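Local coordinates for protein maleylpyruvate isomerase (Ralstonia sp., PDB 2V6K) that catalyses the glutathione-dependent isomerisation of maleylpyruvate to fumarylpyruvate during naphthalene breakdown, as a homodimeric zeta-class glutathione transferase, at residues Y6-S11 with V33-E38; Y28-V33 with A208-S213; R155-D160 with R190-A195; Q92-L97 with P162-C167. All coordinates share one frame; numbering follows the deposited sequence.

In the fold
From the N terminus, strand 4-7 and helix 12-24 lead into strand 29-32, and interaction 1 closes this first loop beside the bound glutathione conjugate. Interaction 2 starts on the same strand, shares Val33 with interaction 1 and crosses it along the chain; it brings the C-terminal tail back to the sheet and so closes a loop of 174 residues. Interactions 3 and 4 are both nested inside that loop, within the helical part of the protein. They cross each other: interaction 4 ties helix 88-104 to the start of helix 164-178, and interaction 3 ties helix 187-196 to the loop before it. Interaction 1 precedes both; the centres of interactions 3 and 4 lie about 28 and 25 Å from its own.

Interaction 1: residues Y6-S11 with V33-E38; sequences YNFWRS and VHLGKE. With TGG (gamma-glutamyl-S-(1,2-dicarboxyethyl)cysteinylglycine), chain C.
Phe8 and Leu35 make the tight part of this contact. With CG anti to the backbone N (chi1 -178°), the phenyl ring leaves the chain just past strand 4-7 toward 33-38, and Leu35 comes over one of its faces: Leu35 CG lies 4.1 Å from the centre of the Phe8 ring, a CH-pi contact. Leu35 CD1 reaches the rim at Phe8 CD2, 3.6 Å away, while Trp9 CD1 rests on the opposite face. Val33 O closes in obliquely to 3.3 Å from Phe8 CD1. Just before the ring, Val33 N gives a backbone hydrogen bond of 2.8 Å to Asn7 O.

The same leucine faces the active site. Leu35 CD1 is 3.3 Å from SG2 of the bound dicarboxyethyl glutathione, and Ser11 OG, which is hydrogen-bonded to Ser14 OG, lies 3.2 Å from that sulfur, so both residues probably help to place the thioether.

Packing is looser toward solvent, where His34 and Gly36 form the margin. Phe8 CE1 stands over one face of the His34 imidazole, but the two ring planes are inclined at 53° and meet obliquely.

In the thioredoxin-like domain this lies at the exit of the beta-alpha-beta unit made by strand 4-7, helix 12-24 and the parallel strand 29-32, with Phe45 of helix 43-48 packed on Tyr6 and Val33.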
# COMPACT_ATOMS: atom_id res chain seq x y z
N TYR A 6 -19.50 2.62 -2.40
CA TYR A 6 -19.78 1.64 -1.35
C TYR A 6 -18.75 1.85 -0.26
O TYR A 6 -17.56 1.64 -0.47
CB TYR A 6 -19.69 0.22 -1.91
CG TYR A 6 -20.79 -0.10 -2.88
CD1 TYR A 6 -22.00 -0.62 -2.44
CD2 TYR A 6 -20.63 0.13 -4.25
CE1 TYR A 6 -23.02 -0.92 -3.32
CE2 TYR A 6 -21.64 -0.17 -5.15
CZ TYR A 6 -22.84 -0.69 -4.68
OH TYR A 6 -23.85 -0.98 -5.56
N ASN A 7 -19.20 2.29 0.91
CA ASN A 7 -18.29 2.71 1.95
C ASN A 7 -18.97 2.79 3.31
O ASN A 7 -20.12 2.40 3.45
CB ASN A 7 -17.58 4.02 1.55
CG ASN A 7 -18.45 5.25 1.69
OD1 ASN A 7 -19.61 5.30 1.25
ND2 ASN A 7 -17.89 6.27 2.31
N PHE A 8 -18.24 3.26 4.32
CA PHE A 8 -18.71 3.26 5.70
C PHE A 8 -18.19 4.52 6.37
O PHE A 8 -17.09 4.97 6.08
CB PHE A 8 -18.18 2.00 6.39
CG PHE A 8 -18.62 1.81 7.83
CD1 PHE A 8 -19.95 1.54 8.15
CD2 PHE A 8 -17.69 1.85 8.85
CE1 PHE A 8 -20.33 1.33 9.49
CE2 PHE A 8 -18.05 1.64 10.18
CZ PHE A 8 -19.38 1.38 10.50
N TRP A 9 -18.99 5.09 7.28
CA TRP A 9 -18.59 6.36 7.88
C TRP A 9 -17.24 6.30 8.58
O TRP A 9 -16.33 7.09 8.27
CB TRP A 9 -19.67 6.91 8.81
CG TRP A 9 -19.93 6.14 10.08
CD1 TRP A 9 -20.46 4.89 10.19
CD2 TRP A 9 -19.71 6.61 11.42
NE1 TRP A 9 -20.57 4.54 11.52
CE2 TRP A 9 -20.11 5.57 12.29
CE3 TRP A 9 -19.20 7.79 11.96
CZ2 TRP A 9 -20.03 5.70 13.69
CZ3 TRP A 9 -19.12 7.91 13.34
CH2 TRP A 9 -19.53 6.87 14.19
N ARG A 10 -17.11 5.36 9.50
CA ARG A 10 -15.95 5.22 10.36
C ARG A 10 -15.01 4.21 9.72
O ARG A 10 -14.84 3.07 10.18
CB ARG A 10 -16.40 4.76 11.75
CG ARG A 10 -15.36 4.91 12.85
CD ARG A 10 -15.80 4.19 14.13
NE ARG A 10 -15.98 2.76 13.89
CZ ARG A 10 -17.11 2.09 14.08
NH1 ARG A 10 -18.20 2.70 14.56
NH2 ARG A 10 -17.16 0.79 13.82
N SER A 11 -14.41 4.65 8.62
CA SER A 11 -13.52 3.82 7.82
C SER A 11 -12.45 4.71 7.22
O SER A 11 -12.77 5.64 6.48
CB SER A 11 -14.30 3.13 6.71
OG SER A 11 -13.44 2.71 5.67
N VAL A 33 -22.14 0.46 3.61
CA VAL A 33 -21.91 -0.96 3.86
C VAL A 33 -21.51 -1.02 5.32
O VAL A 33 -20.44 -0.56 5.70
CB VAL A 33 -20.80 -1.51 2.94
CG1 VAL A 33 -20.55 -2.99 3.24
CG2 VAL A 33 -21.19 -1.33 1.47
N HIS A 34 -22.41 -1.57 6.14
CA HIS A 34 -22.22 -1.51 7.59
C HIS A 34 -21.23 -2.56 8.07
O HIS A 34 -21.56 -3.74 8.18
CB HIS A 34 -23.56 -1.65 8.32
CG HIS A 34 -23.52 -1.12 9.72
ND1 HIS A 34 -22.56 -1.50 10.63
CD2 HIS A 34 -24.31 -0.23 10.36
CE1 HIS A 34 -22.75 -0.87 11.77
NE2 HIS A 34 -23.81 -0.09 11.63
N LEU A 35 -20.01 -2.12 8.33
CA LEU A 35 -18.94 -3.04 8.71
C LEU A 35 -19.15 -3.68 10.07
O LEU A 35 -18.74 -4.82 10.29
CB LEU A 35 -17.58 -2.34 8.67
CG LEU A 35 -17.25 -1.61 7.37
CD1 LEU A 35 -15.89 -0.97 7.49
CD2 LEU A 35 -17.29 -2.55 6.17
N GLY A 36 -19.80 -2.96 10.98
CA GLY A 36 -20.11 -3.51 12.30
C GLY A 36 -21.08 -4.68 12.21
O GLY A 36 -20.97 -5.65 12.97
N LYS A 37 -22.03 -4.58 11.28
CA LYS A 37 -22.97 -5.65 11.00
C LYS A 37 -22.37 -6.68 10.04
O LYS A 37 -23.06 -7.62 9.63
CB LYS A 37 -24.26 -5.08 10.38
CG LYS A 37 -25.04 -4.13 11.27
CD LYS A 37 -26.33 -3.69 10.56
CE LYS A 37 -27.11 -2.67 11.36
NZ LYS A 37 -28.32 -2.24 10.60
N GLU A 38 -21.11 -6.47 9.67
CA GLU A 38 -20.37 -7.36 8.76
C GLU A 38 -21.05 -7.53 7.39
O GLU A 38 -20.99 -8.59 6.76
CB GLU A 38 -20.01 -8.69 9.44
CG GLU A 38 -19.11 -8.46 10.67
CD GLU A 38 -18.52 -9.73 11.28
OE1 GLU A 38 -19.15 -10.80 11.18
OE2 GLU A 38 -17.43 -9.64 11.88
OC1 TGG C . -7.13 1.00 0.30
CO1 TGG C . -7.84 0.02 0.01
OT1 TGG C . -8.93 0.10 -0.60
CA1 TGG C . -7.35 -1.34 0.41
NN1 TGG C . -5.90 -1.41 0.28
CB1 TGG C . -7.69 -1.64 1.87
CG1 TGG C . -9.20 -1.71 2.07
CD1 TGG C . -9.63 -2.29 3.42
OE1 TGG C . -8.61 -2.42 4.37
NN2 TGG C . -10.74 -1.55 3.94
CA2 TGG C . -11.14 -1.61 5.32
CO2 TGG C . -11.99 -2.87 5.38
OC2 TGG C . -13.20 -2.78 4.67
NN3 TGG C . -12.11 -3.46 6.68
CA3 TGG C . -13.08 -4.52 6.90
CO3 TGG C . -12.43 -5.63 7.67
OC3 TGG C . -11.23 -5.53 8.01
OT3 TGG C . -13.15 -6.62 7.95
CB2 TGG C . -11.82 -0.27 5.53
SG2 TGG C . -12.72 -0.09 7.02
CD2 TGG C . -11.62 -0.05 8.40
CE2 TGG C . -10.87 1.26 8.42
OE2 TGG C . -11.14 2.13 9.28
OF2 TGG C . -9.98 1.46 7.56
CF2 TGG C . -12.52 -0.25 9.61
CH2 TGG C . -11.78 -0.44 10.91
OI2 TGG C . -10.57 -0.72 10.89
OJ2 TGG C . -12.43 -0.30 11.98

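Interaction 2: residues Y28-V33 with A208-S213; sequences YEYLAV and AAQPDS
Tyr30 and Asp212 dominate this contact, in which the C-terminal tail, bent into a type I beta turn from Gln210 to Ser213, folds back on strand 29-32, an outermost strand of the thioredoxin-like sheet. Tyr30 is the larger contributor. Its CG stands anti to the backbone N (chi1 -169°), and the ring projects from the strand toward the tail.

Pro211 covers one face squarely: its CD sits 3.8 Å from the centre of the Tyr30 ring and almost on the ring normal, a CH-pi contact. The phenol end meets Asp212, where Tyr30 OH gives a weak hydrogen bond of 2.6 Å to Asp212 OD1. The two side chains cross at about a right angle, the carboxylate plane turned 60° from that of the ring. The other oxygen, Asp212 OD2, accepts from the backbone N of Trp9, so the carboxylate joins the tail both to strand 29-32 and to the loop after strand 4-7.

Gln210 adds a third contact to the ring, its OE1 approaching Tyr30 CE1 obliquely to 3.1 Å. The amide is steadied by NE2, which bonds to the carbonyls of Arg204 and Ala206. The turn itself is closed at Gln210 O, which accepts from both N and OG of Ser213. At the exposed margin, Ala32 CB touches Asp212 CB at 3.9 Å.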
# COMPACT_ATOMS: atom_id res chain seq x y z
N TYR A 28 -21.37 11.74 -6.14
CA TYR A 28 -21.52 10.30 -5.96
C TYR A 28 -22.67 9.99 -5.03
O TYR A 28 -22.99 10.79 -4.15
CB TYR A 28 -20.23 9.66 -5.43
CG TYR A 28 -19.67 10.28 -4.16
CD1 TYR A 28 -19.97 9.76 -2.90
CD2 TYR A 28 -18.83 11.38 -4.24
CE1 TYR A 28 -19.44 10.34 -1.74
CE2 TYR A 28 -18.30 11.96 -3.10
CZ TYR A 28 -18.60 11.45 -1.86
OH TYR A 28 -18.05 12.05 -0.75
N GLU A 29 -23.28 8.83 -5.24
CA GLU A 29 -24.27 8.31 -4.32
C GLU A 29 -23.55 7.55 -3.22
O GLU A 29 -22.70 6.71 -3.49
CB GLU A 29 -25.26 7.38 -5.03
CG GLU A 29 -26.46 6.98 -4.15
CD GLU A 29 -27.40 5.96 -4.80
OE1 GLU A 29 -27.17 5.55 -5.95
OE2 GLU A 29 -28.38 5.58 -4.13
N TYR A 30 -23.90 7.85 -1.97
CA TYR A 30 -23.30 7.20 -0.81
C TYR A 30 -24.09 5.93 -0.50
O TYR A 30 -25.26 6.00 -0.13
CB TYR A 30 -23.35 8.16 0.39
CG TYR A 30 -22.55 7.73 1.61
CD1 TYR A 30 -21.36 8.38 1.93
CD2 TYR A 30 -23.00 6.72 2.46
CE1 TYR A 30 -20.62 8.02 3.04
CE2 TYR A 30 -22.26 6.34 3.58
CZ TYR A 30 -21.07 7.01 3.87
OH TYR A 30 -20.33 6.67 4.97
N LEU A 31 -23.43 4.79 -0.65
CA LEU A 31 -24.06 3.51 -0.34
C LEU A 31 -23.34 2.88 0.84
O LEU A 31 -22.21 2.38 0.72
CB LEU A 31 -24.07 2.59 -1.56
CG LEU A 31 -24.97 3.03 -2.72
CD1 LEU A 31 -24.87 2.05 -3.86
CD2 LEU A 31 -26.43 3.20 -2.29
N ALA A 32 -24.00 2.93 1.99
CA ALA A 32 -23.41 2.46 3.23
C ALA A 32 -23.32 0.94 3.24
O ALA A 32 -24.28 0.24 2.92
CB ALA A 32 -24.23 2.93 4.41
N VAL A 33 -22.14 0.46 3.61
CA VAL A 33 -21.91 -0.96 3.86
C VAL A 33 -21.51 -1.02 5.32
O VAL A 33 -20.44 -0.56 5.70
CB VAL A 33 -20.80 -1.51 2.94
CG1 VAL A 33 -20.55 -2.99 3.24
CG2 VAL A 33 -21.19 -1.33 1.47
N ALA A 208 -17.89 11.85 10.95
CA ALA A 208 -19.06 12.39 11.65
C ALA A 208 -20.06 13.10 10.73
O ALA A 208 -21.21 13.33 11.13
CB ALA A 208 -18.61 13.32 12.77
N ALA A 209 -19.64 13.43 9.51
CA ALA A 209 -20.50 14.13 8.56
C ALA A 209 -21.28 13.20 7.62
O ALA A 209 -22.05 13.66 6.78
CB ALA A 209 -19.69 15.14 7.76
N GLN A 210 -21.07 11.89 7.76
CA GLN A 210 -21.65 10.92 6.83
C GLN A 210 -23.07 10.50 7.20
O GLN A 210 -23.43 10.52 8.38
CB GLN A 210 -20.74 9.70 6.70
CG GLN A 210 -19.31 10.06 6.27
CD GLN A 210 -19.28 11.07 5.13
OE1 GLN A 210 -19.90 10.85 4.08
NE2 GLN A 210 -18.57 12.17 5.33
N PRO A 211 -23.87 10.11 6.19
CA PRO A 211 -25.27 9.71 6.41
C PRO A 211 -25.45 8.56 7.41
O PRO A 211 -26.45 8.52 8.12
CB PRO A 211 -25.74 9.26 5.02
CG PRO A 211 -24.82 9.91 4.07
CD PRO A 211 -23.51 10.05 4.76
N ASP A 212 -24.48 7.65 7.46
CA ASP A 212 -24.57 6.47 8.33
C ASP A 212 -23.89 6.65 9.68
O ASP A 212 -23.77 5.69 10.46
CB ASP A 212 -24.06 5.22 7.60
CG ASP A 212 -22.60 5.33 7.18
OD1 ASP A 212 -22.15 6.45 6.85
OD2 ASP A 212 -21.92 4.29 7.18
N SER A 213 -23.46 7.87 9.98
CA SER A 213 -22.80 8.16 11.26
C SER A 213 -23.77 8.09 12.43
O SER A 213 -24.99 8.18 12.25
CB SER A 213 -22.11 9.53 11.22
OG SER A 213 -23.03 10.58 11.03

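Interaction 3: residues R155-D160 with R190-A195; sequences RYSFGD and RAVDAA
The backbone of Tyr156 runs close against helix 187-196, its CA 5.0 Å from that of Val192, and the preceding carbonyl, Arg155 O, comes to 3.6 Å from Val192 CA. The short side chains of Val192 and Ala195 are consistent with so close an approach. Val192 spreads its two methyls over the loop: CG2 lies 3.7 Å from Tyr156 C, while CG1, anti to the backbone N (chi1 170°), reaches Ser157 OG. That hydroxyl has its polar partners elsewhere, bonding to Asp166 of helix 164-178 and to Tyr143 of helix 125-149. One turn on, Ala195 CB packs beside Arg155 O and Arg155 CB, and 3.9 Å from Tyr156 CE1.

The contact belongs to the all-helical C-terminal part of the glutathione transferase fold, where 155-160 leads out of helix 125-149 toward helix 164-178, and helix 187-196 follows the latter in the chain.

Within the loop, Arg155 folds back on Asp160. Asp160 OD1 takes two bonds, one from the backbone N of Arg155 on its anti side and one from Arg155 NE on its syn side, the latter a salt bridge of 2.8 Å in the guanidinium plane. Arg155 CB covers the centre of one face of the Tyr156 ring. At the far end of that ring, a water lies 2.7 Å from Tyr156 OH and donates to Ala195 O on the helix.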
# COMPACT_ATOMS: atom_id res chain seq x y z
N ARG A 155 1.41 24.75 3.87
CA ARG A 155 0.46 24.33 4.91
C ARG A 155 0.16 22.83 4.91
O ARG A 155 -0.34 22.29 5.90
CB ARG A 155 -0.86 25.09 4.75
CG ARG A 155 -0.74 26.59 4.98
CD ARG A 155 -1.96 27.33 4.44
NE ARG A 155 -2.03 27.30 2.98
CZ ARG A 155 -3.05 27.75 2.26
NH1 ARG A 155 -4.11 28.28 2.85
NH2 ARG A 155 -3.00 27.67 0.93
N TYR A 156 0.44 22.17 3.79
CA TYR A 156 0.01 20.78 3.61
C TYR A 156 1.20 19.83 3.56
O TYR A 156 2.32 20.25 3.82
CB TYR A 156 -0.89 20.68 2.37
CG TYR A 156 -2.02 21.69 2.41
CD1 TYR A 156 -3.10 21.52 3.28
CD2 TYR A 156 -1.97 22.84 1.63
CE1 TYR A 156 -4.13 22.47 3.33
CE2 TYR A 156 -2.99 23.79 1.68
CZ TYR A 156 -4.06 23.60 2.53
OH TYR A 156 -5.06 24.54 2.58
N SER A 157 0.95 18.56 3.25
CA SER A 157 2.04 17.58 3.25
C SER A 157 3.12 17.90 2.22
O SER A 157 4.29 17.61 2.44
CB SER A 157 1.52 16.17 2.99
OG SER A 157 0.68 15.72 4.04
N PHE A 158 2.70 18.48 1.10
CA PHE A 158 3.60 18.81 0.01
C PHE A 158 3.13 20.11 -0.63
O PHE A 158 1.95 20.25 -0.97
CB PHE A 158 3.60 17.68 -1.03
CG PHE A 158 4.57 17.91 -2.16
CD1 PHE A 158 5.88 17.45 -2.07
CD2 PHE A 158 4.18 18.60 -3.30
CE1 PHE A 158 6.79 17.66 -3.10
CE2 PHE A 158 5.08 18.83 -4.34
CZ PHE A 158 6.39 18.36 -4.24
N GLY A 159 4.05 21.05 -0.78
CA GLY A 159 3.70 22.35 -1.35
C GLY A 159 2.63 23.07 -0.55
O GLY A 159 2.52 22.87 0.66
N ASP A 160 1.84 23.90 -1.22
CA ASP A 160 0.84 24.71 -0.53
C ASP A 160 -0.58 24.49 -1.07
O ASP A 160 -1.46 25.35 -0.91
CB ASP A 160 1.22 26.19 -0.54
CG ASP A 160 0.50 26.98 0.55
OD1 ASP A 160 0.36 26.47 1.69
OD2 ASP A 160 0.08 28.12 0.27
N ARG A 190 0.32 17.40 12.91
CA ARG A 190 -0.84 18.03 13.54
C ARG A 190 -1.22 19.32 12.82
O ARG A 190 -2.41 19.60 12.63
CB ARG A 190 -0.57 18.29 15.03
CG ARG A 190 -0.67 17.02 15.88
CD ARG A 190 -0.55 17.31 17.36
NE ARG A 190 0.84 17.47 17.83
CZ ARG A 190 1.42 18.62 18.14
NH1 ARG A 190 0.76 19.77 18.03
NH2 ARG A 190 2.67 18.64 18.58
N ALA A 191 -0.22 20.09 12.38
CA ALA A 191 -0.49 21.34 11.66
C ALA A 191 -1.10 21.08 10.29
O ALA A 191 -2.01 21.80 9.88
CB ALA A 191 0.77 22.18 11.55
N VAL A 192 -0.63 20.05 9.59
CA VAL A 192 -1.21 19.69 8.30
C VAL A 192 -2.67 19.25 8.48
O VAL A 192 -3.56 19.68 7.74
CB VAL A 192 -0.42 18.57 7.59
CG1 VAL A 192 -1.18 18.05 6.37
CG2 VAL A 192 0.95 19.08 7.18
N ASP A 193 -2.91 18.41 9.48
CA ASP A 193 -4.26 17.96 9.78
C ASP A 193 -5.18 19.15 10.07
O ASP A 193 -6.31 19.20 9.57
CB ASP A 193 -4.25 16.99 10.96
CG ASP A 193 -5.62 16.47 11.30
OD1 ASP A 193 -6.23 15.80 10.45
OD2 ASP A 193 -6.09 16.76 12.41
N ALA A 194 -4.70 20.11 10.87
CA ALA A 194 -5.50 21.28 11.20
C ALA A 194 -5.81 22.13 9.96
O ALA A 194 -6.94 22.59 9.78
CB ALA A 194 -4.80 22.12 12.26
N ALA A 195 -4.80 22.32 9.11
CA ALA A 195 -4.98 23.08 7.87
C ALA A 195 -6.00 22.42 6.95
O ALA A 195 -6.89 23.09 6.41
CB ALA A 195 -3.64 23.27 7.16
O HOH W 1 -6.20 25.25 4.93

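Interaction 4: residues Q92-L97 with P162-C167; sequences QRVRAL and PTLADC
Val94 is the bump in this contact, and the first turn of helix 164-178 supplies the hollow. CG1, anti to the backbone N (chi1 171°), points into a shallow dish whose walls are Thr163, Leu164 and Ala165. Val94 CG1 meets Thr163 OG1 at 3.8 Å, Leu164 CD1 at 3.9 Å, and also Ala165 N. Leu164 bends to do this: chi1 of 60° sets CG between the backbone N and the carbonyl carbon, and chi2 of 75° then brings CD1 back to the valine.

One turn along helix 88-104 the relief is flatter. Ala165 CB is a small knob that settles beside Leu97 CB, 3.9 Å away, and equally close to Val94 O. With so little bulk between them the helices come near, the CA atoms of Val94 and Ala165 being 5.6 Å apart.

Thr163, which lines the dish, also forms a capping box with Asp166. Thr163 N gives a bond of 2.9 Å to Asp166 OD2, and Thr163 OG1 accepts a weak one from Ala165 N. This is the N-capping box well known in glutathione transferases, at the start of a buried helix of the C-terminal domain. Arg93 and Arg95 of helix 88-104 pack on the second subunit and make weak polar contacts with it. The contact between 92-97 and 162-167 is thus held by dispersion and close fit, while the cap pairs its polar groups mostly within its own helix end, Asp166 OD1 reaching out to Ser157 OG.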
# COMPACT_ATOMS: atom_id res chain seq x y z
N GLN A 92 7.02 11.47 -6.94
CA GLN A 92 7.55 10.36 -6.15
C GLN A 92 7.42 10.63 -4.66
O GLN A 92 7.05 9.74 -3.89
CB GLN A 92 8.99 10.05 -6.55
CG GLN A 92 9.48 8.66 -6.12
CD GLN A 92 9.87 8.55 -4.66
OE1 GLN A 92 9.89 7.45 -4.09
NE2 GLN A 92 10.21 9.68 -4.04
N ARG A 93 7.70 11.86 -4.24
CA ARG A 93 7.64 12.23 -2.81
C ARG A 93 6.22 12.14 -2.27
O ARG A 93 6.01 11.65 -1.16
CB ARG A 93 8.19 13.64 -2.56
CG ARG A 93 9.57 13.91 -3.12
CD ARG A 93 10.62 13.03 -2.48
NE ARG A 93 11.89 13.19 -3.18
CZ ARG A 93 13.01 12.53 -2.89
NH1 ARG A 93 13.05 11.65 -1.90
NH2 ARG A 93 14.08 12.75 -3.62
N VAL A 94 5.26 12.65 -3.04
CA VAL A 94 3.86 12.60 -2.62
C VAL A 94 3.37 11.15 -2.57
O VAL A 94 2.70 10.75 -1.62
CB VAL A 94 2.95 13.47 -3.53
CG1 VAL A 94 1.49 13.23 -3.20
CG2 VAL A 94 3.29 14.95 -3.35
N ARG A 95 3.72 10.36 -3.58
CA ARG A 95 3.36 8.94 -3.54
C ARG A 95 4.03 8.21 -2.38
O ARG A 95 3.43 7.29 -1.81
CB ARG A 95 3.70 8.26 -4.87
CG ARG A 95 2.77 8.63 -6.01
CD ARG A 95 3.07 7.77 -7.22
NE ARG A 95 2.09 7.97 -8.30
CZ ARG A 95 2.39 8.38 -9.53
NH1 ARG A 95 3.65 8.64 -9.88
NH2 ARG A 95 1.41 8.52 -10.41
N ALA A 96 5.25 8.60 -2.02
CA ALA A 96 5.95 7.95 -0.91
C ALA A 96 5.27 8.26 0.42
O ALA A 96 5.07 7.36 1.25
CB ALA A 96 7.41 8.36 -0.88
N LEU A 97 4.90 9.52 0.62
CA LEU A 97 4.18 9.92 1.83
C LEU A 97 2.88 9.13 1.94
O LEU A 97 2.56 8.58 3.00
CB LEU A 97 3.89 11.42 1.82
CG LEU A 97 5.10 12.33 2.08
CD1 LEU A 97 4.75 13.78 1.77
CD2 LEU A 97 5.60 12.19 3.51
N PRO A 162 -3.55 21.06 -1.23
CA PRO A 162 -3.75 19.66 -0.84
C PRO A 162 -3.35 18.71 -1.96
O PRO A 162 -3.55 19.01 -3.14
CB PRO A 162 -5.26 19.58 -0.59
CG PRO A 162 -5.67 21.00 -0.31
CD PRO A 162 -4.80 21.84 -1.19
N THR A 163 -2.77 17.57 -1.58
CA THR A 163 -2.40 16.53 -2.53
C THR A 163 -2.95 15.20 -2.04
O THR A 163 -3.54 15.12 -0.95
CB THR A 163 -0.86 16.39 -2.68
OG1 THR A 163 -0.29 16.03 -1.42
CG2 THR A 163 -0.23 17.69 -3.20
N LEU A 164 -2.76 14.14 -2.81
CA LEU A 164 -3.26 12.86 -2.34
C LEU A 164 -2.61 12.40 -1.03
O LEU A 164 -3.21 11.65 -0.28
CB LEU A 164 -3.28 11.77 -3.42
CG LEU A 164 -2.05 11.28 -4.16
CD1 LEU A 164 -1.18 10.39 -3.28
CD2 LEU A 164 -2.51 10.53 -5.41
N ALA A 165 -1.40 12.89 -0.73
CA ALA A 165 -0.79 12.54 0.56
C ALA A 165 -1.69 12.98 1.73
O ALA A 165 -1.86 12.24 2.70
CB ALA A 165 0.61 13.13 0.70
N ASP A 166 -2.29 14.16 1.61
CA ASP A 166 -3.19 14.65 2.66
C ASP A 166 -4.45 13.81 2.76
O ASP A 166 -5.01 13.65 3.85
CB ASP A 166 -3.57 16.11 2.40
CG ASP A 166 -2.36 17.01 2.29
OD1 ASP A 166 -1.53 17.01 3.21
OD2 ASP A 166 -2.26 17.72 1.27
N CYS A 167 -4.90 13.27 1.63
CA CYS A 167 -6.05 12.37 1.62
C CYS A 167 -5.79 11.13 2.45
O CYS A 167 -6.71 10.61 3.08
CB CYS A 167 -6.43 11.95 0.20
SG CYS A 167 -6.93 13.29 -0.87